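Local structure of protein (atp-binding domain of protein MJ0577) (Methanocaldococcus jannaschii, 1MJH) at the interface of chains A and B. The protein binds ATP together with a manganese ion as a homodimeric member of the universal stress protein A family. Sequence-based numbering; all coordinates share one arbitrary frame. Chains: chain A/B, Protein (atp-binding domain of protein MJ0577).

The interface of chains A and B. Residues chain A 5, 123, 152-155; chain B 24, 154-156.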
ATOM      1  N   TYR A   5      -4.729  13.252  -1.420  1.00 25.05           N
ATOM      2  CA  TYR A   5      -4.109  12.868  -0.160  1.00 21.42           C
ATOM      3  C   TYR A   5      -3.839  14.068   0.743  1.00 24.84           C
ATOM      4  O   TYR A   5      -2.693  14.489   0.870  1.00 30.55           O
ATOM      5  CB  TYR A   5      -2.783  12.144  -0.489  1.00 21.83           C
ATOM      6  CG  TYR A   5      -2.997  10.976  -1.435  1.00 21.64           C
ATOM      7  CD1 TYR A   5      -3.789   9.891  -1.072  1.00 21.35           C
ATOM      8  CD2 TYR A   5      -2.424  10.963  -2.705  1.00 21.27           C
ATOM      9  CE1 TYR A   5      -4.020   8.822  -1.946  1.00 21.68           C
ATOM     10  CE2 TYR A   5      -2.641   9.889  -3.562  1.00 22.13           C
ATOM     11  CZ  TYR A   5      -3.441   8.820  -3.186  1.00 21.14           C
ATOM     12  OH  TYR A   5      -3.611   7.785  -4.082  1.00 23.35           O
ATOM     13  N   ILE A 123      -5.381   8.279   3.500  1.00 17.51           N
ATOM     14  CA  ILE A 123      -4.449   7.169   3.302  1.00 19.72           C
ATOM     15  C   ILE A 123      -3.740   6.823   4.604  1.00 19.94           C
ATOM     16  O   ILE A 123      -3.549   7.722   5.435  1.00 20.32           O
ATOM     17  CB  ILE A 123      -3.431   7.559   2.194  1.00 18.64           C
ATOM     18  CG1 ILE A 123      -2.470   6.374   1.913  1.00 18.07           C
ATOM     19  CG2 ILE A 123      -2.564   8.762   2.628  1.00 22.58           C
ATOM     20  CD1 ILE A 123      -1.717   6.631   0.586  1.00 17.76           C
ATOM     21  N   LYS A 152      -9.592   2.195   4.245  1.00 18.68           N
ATOM     22  CA  LYS A 152      -8.719   3.251   3.757  1.00 17.10           C
ATOM     23  C   LYS A 152      -7.597   2.634   2.886  1.00 19.16           C
ATOM     24  O   LYS A 152      -7.199   1.479   3.111  1.00 19.37           O
ATOM     25  CB  LYS A 152      -7.974   3.948   4.921  1.00 18.68           C
ATOM     26  CG  LYS A 152      -8.911   4.612   5.943  1.00 18.87           C
ATOM     27  CD  LYS A 152      -9.738   5.683   5.236  1.00 21.21           C
ATOM     28  CE  LYS A 152     -10.616   6.413   6.247  1.00 25.84           C
ATOM     29  NZ  LYS A 152     -11.412   7.532   5.640  1.00 27.43           N
ATOM     30  N   PRO A 153      -7.163   3.362   1.880  1.00 18.79           N
ATOM     31  CA  PRO A 153      -6.001   2.939   1.082  1.00 18.24           C
ATOM     32  C   PRO A 153      -4.802   2.811   2.040  1.00 17.32           C
ATOM     33  O   PRO A 153      -4.667   3.590   2.967  1.00 16.33           O
ATOM     34  CB  PRO A 153      -5.750   4.098   0.114  1.00 16.03           C
ATOM     35  CG  PRO A 153      -7.075   4.837   0.078  1.00 19.25           C
ATOM     36  CD  PRO A 153      -7.560   4.775   1.536  1.00 18.04           C
ATOM     37  N   VAL A 154      -3.965   1.794   1.876  1.00 16.68           N
ATOM     38  CA  VAL A 154      -2.793   1.577   2.736  1.00 16.60           C
ATOM     39  C   VAL A 154      -1.570   1.465   1.823  1.00 16.14           C
ATOM     40  O   VAL A 154      -1.485   0.557   0.998  1.00 18.75           O
ATOM     41  CB  VAL A 154      -2.869   0.302   3.585  1.00 16.66           C
ATOM     42  CG1 VAL A 154      -1.661   0.005   4.479  1.00 16.87           C
ATOM     43  CG2 VAL A 154      -4.077   0.372   4.543  1.00 19.74           C
ATOM     44  N   LEU A 155      -0.593   2.360   2.132  1.00 17.83           N
ATOM     45  CA  LEU A 155       0.707   2.235   1.443  1.00 16.89           C
ATOM     46  C   LEU A 155       1.611   1.428   2.374  1.00 19.17           C
ATOM     47  O   LEU A 155       1.931   1.824   3.487  1.00 19.79           O
ATOM     48  CB  LEU A 155       1.246   3.666   1.222  1.00 15.95           C
ATOM     49  CG  LEU A 155       2.678   3.672   0.602  1.00 23.63           C
ATOM     50  CD1 LEU A 155       2.797   2.758  -0.611  1.00 23.04           C
ATOM     51  CD2 LEU A 155       3.056   5.115   0.230  1.00 22.58           C
TER
ATOM     52  N   HIS B  24      -6.307   6.373  -8.011  1.00 17.27           N
ATOM     53  CA  HIS B  24      -5.115   6.683  -7.197  1.00 20.79           C
ATOM     54  C   HIS B  24      -3.898   6.820  -8.082  1.00 22.26           C
ATOM     55  O   HIS B  24      -3.098   7.740  -7.849  1.00 20.94           O
ATOM     56  CB  HIS B  24      -4.878   5.588  -6.125  1.00 19.13           C
ATOM     57  CG  HIS B  24      -6.009   5.635  -5.127  1.00 19.83           C
ATOM     58  ND1 HIS B  24      -5.803   6.216  -3.881  1.00 20.99           N
ATOM     59  CD2 HIS B  24      -7.281   5.168  -5.186  1.00 19.69           C
ATOM     60  CE1 HIS B  24      -6.961   6.134  -3.224  1.00 17.08           C
ATOM     61  NE2 HIS B  24      -7.909   5.518  -3.977  1.00 19.15           N
ATOM     62  N   VAL B 154       3.843  -0.977  -1.843  1.00 18.13           N
ATOM     63  CA  VAL B 154       2.562  -1.314  -2.495  1.00 18.82           C
ATOM     64  C   VAL B 154       1.413  -0.494  -1.888  1.00 17.77           C
ATOM     65  O   VAL B 154       1.186  -0.563  -0.672  1.00 18.35           O
ATOM     66  CB  VAL B 154       2.244  -2.793  -2.254  1.00 22.57           C
ATOM     67  CG1 VAL B 154       0.905  -3.161  -2.963  1.00 22.20           C
ATOM     68  CG2 VAL B 154       3.300  -3.727  -2.876  1.00 21.93           C
ATOM     69  N   LEU B 155       0.788   0.291  -2.750  1.00 17.05           N
ATOM     70  CA  LEU B 155      -0.450   1.021  -2.328  1.00 15.39           C
ATOM     71  C   LEU B 155      -1.611   0.082  -2.595  1.00 17.81           C
ATOM     72  O   LEU B 155      -1.909  -0.182  -3.749  1.00 18.92           O
ATOM     73  CB  LEU B 155      -0.565   2.357  -3.057  1.00 13.85           C
ATOM     74  CG  LEU B 155      -1.911   3.114  -2.790  1.00 18.78           C
ATOM     75  CD1 LEU B 155      -2.087   3.364  -1.301  1.00 20.17           C
ATOM     76  CD2 LEU B 155      -1.890   4.481  -3.529  1.00 19.89           C
ATOM     77  N   VAL B 156      -2.319  -0.369  -1.564  1.00 14.75           N
ATOM     78  CA  VAL B 156      -3.454  -1.248  -1.674  1.00 17.22           C
ATOM     79  C   VAL B 156      -4.742  -0.420  -1.567  1.00 18.96           C
ATOM     80  O   VAL B 156      -4.973   0.217  -0.556  1.00 17.23           O
ATOM     81  CB  VAL B 156      -3.484  -2.280  -0.529  1.00 16.81           C
ATOM     82  CG1 VAL B 156      -4.695  -3.193  -0.752  1.00 20.38           C
ATOM     83  CG2 VAL B 156      -2.188  -3.119  -0.436  1.00 16.54           C
TER
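A:Val154 and B:Val156 pair as an antiparallel bridge, in which A:Val154 N donates to B:Val156 O (3.1 Å) and B:Val156 N to A:Val154 O (2.8 Å), and a second bridge pairs A:Leu155 with B:Leu155, where strand 154-157 of each subunit runs antiparallel beside its twin. In B:Leu155, with CG anti to the backbone N (chi1 174°) and chi2 at 58°, CD1 lies over the face of the A:Val154 carbonyl. That methyl meets the tip of A:Ile123, CD1 to CD1 at 3.8 Å, the two side chains crossing at about a right angle, and also touches A:Pro153 CB at 4.0 Å. Its other branch, CD2, comes 3.8 Å from A:Tyr5 OH. Farther out, that phenol oxygen hydrogen-bonds B:His24 ND1 at 2.7 Å, and either atom could be the donor. The two side chains meet obliquely, their ring planes roughly 40° apart; CG of B:His24 is anti to its carbonyl carbon (chi1 -67°), which brings ND1 to the hydroxyl while the imidazole CE1 rests 3.5 Å from A:Pro153 CG. The histidine is thus held by a polar bond at ND1 and by proline packing at CE1. An alanine in place of B:His24 would probably leave the tyrosine hydroxyl without this partner and open a gap beside the proline ring. Repeated by the two-fold axis, this strand pairing and its flanking contacts join the subunits of the homodimer through their C-terminal strands.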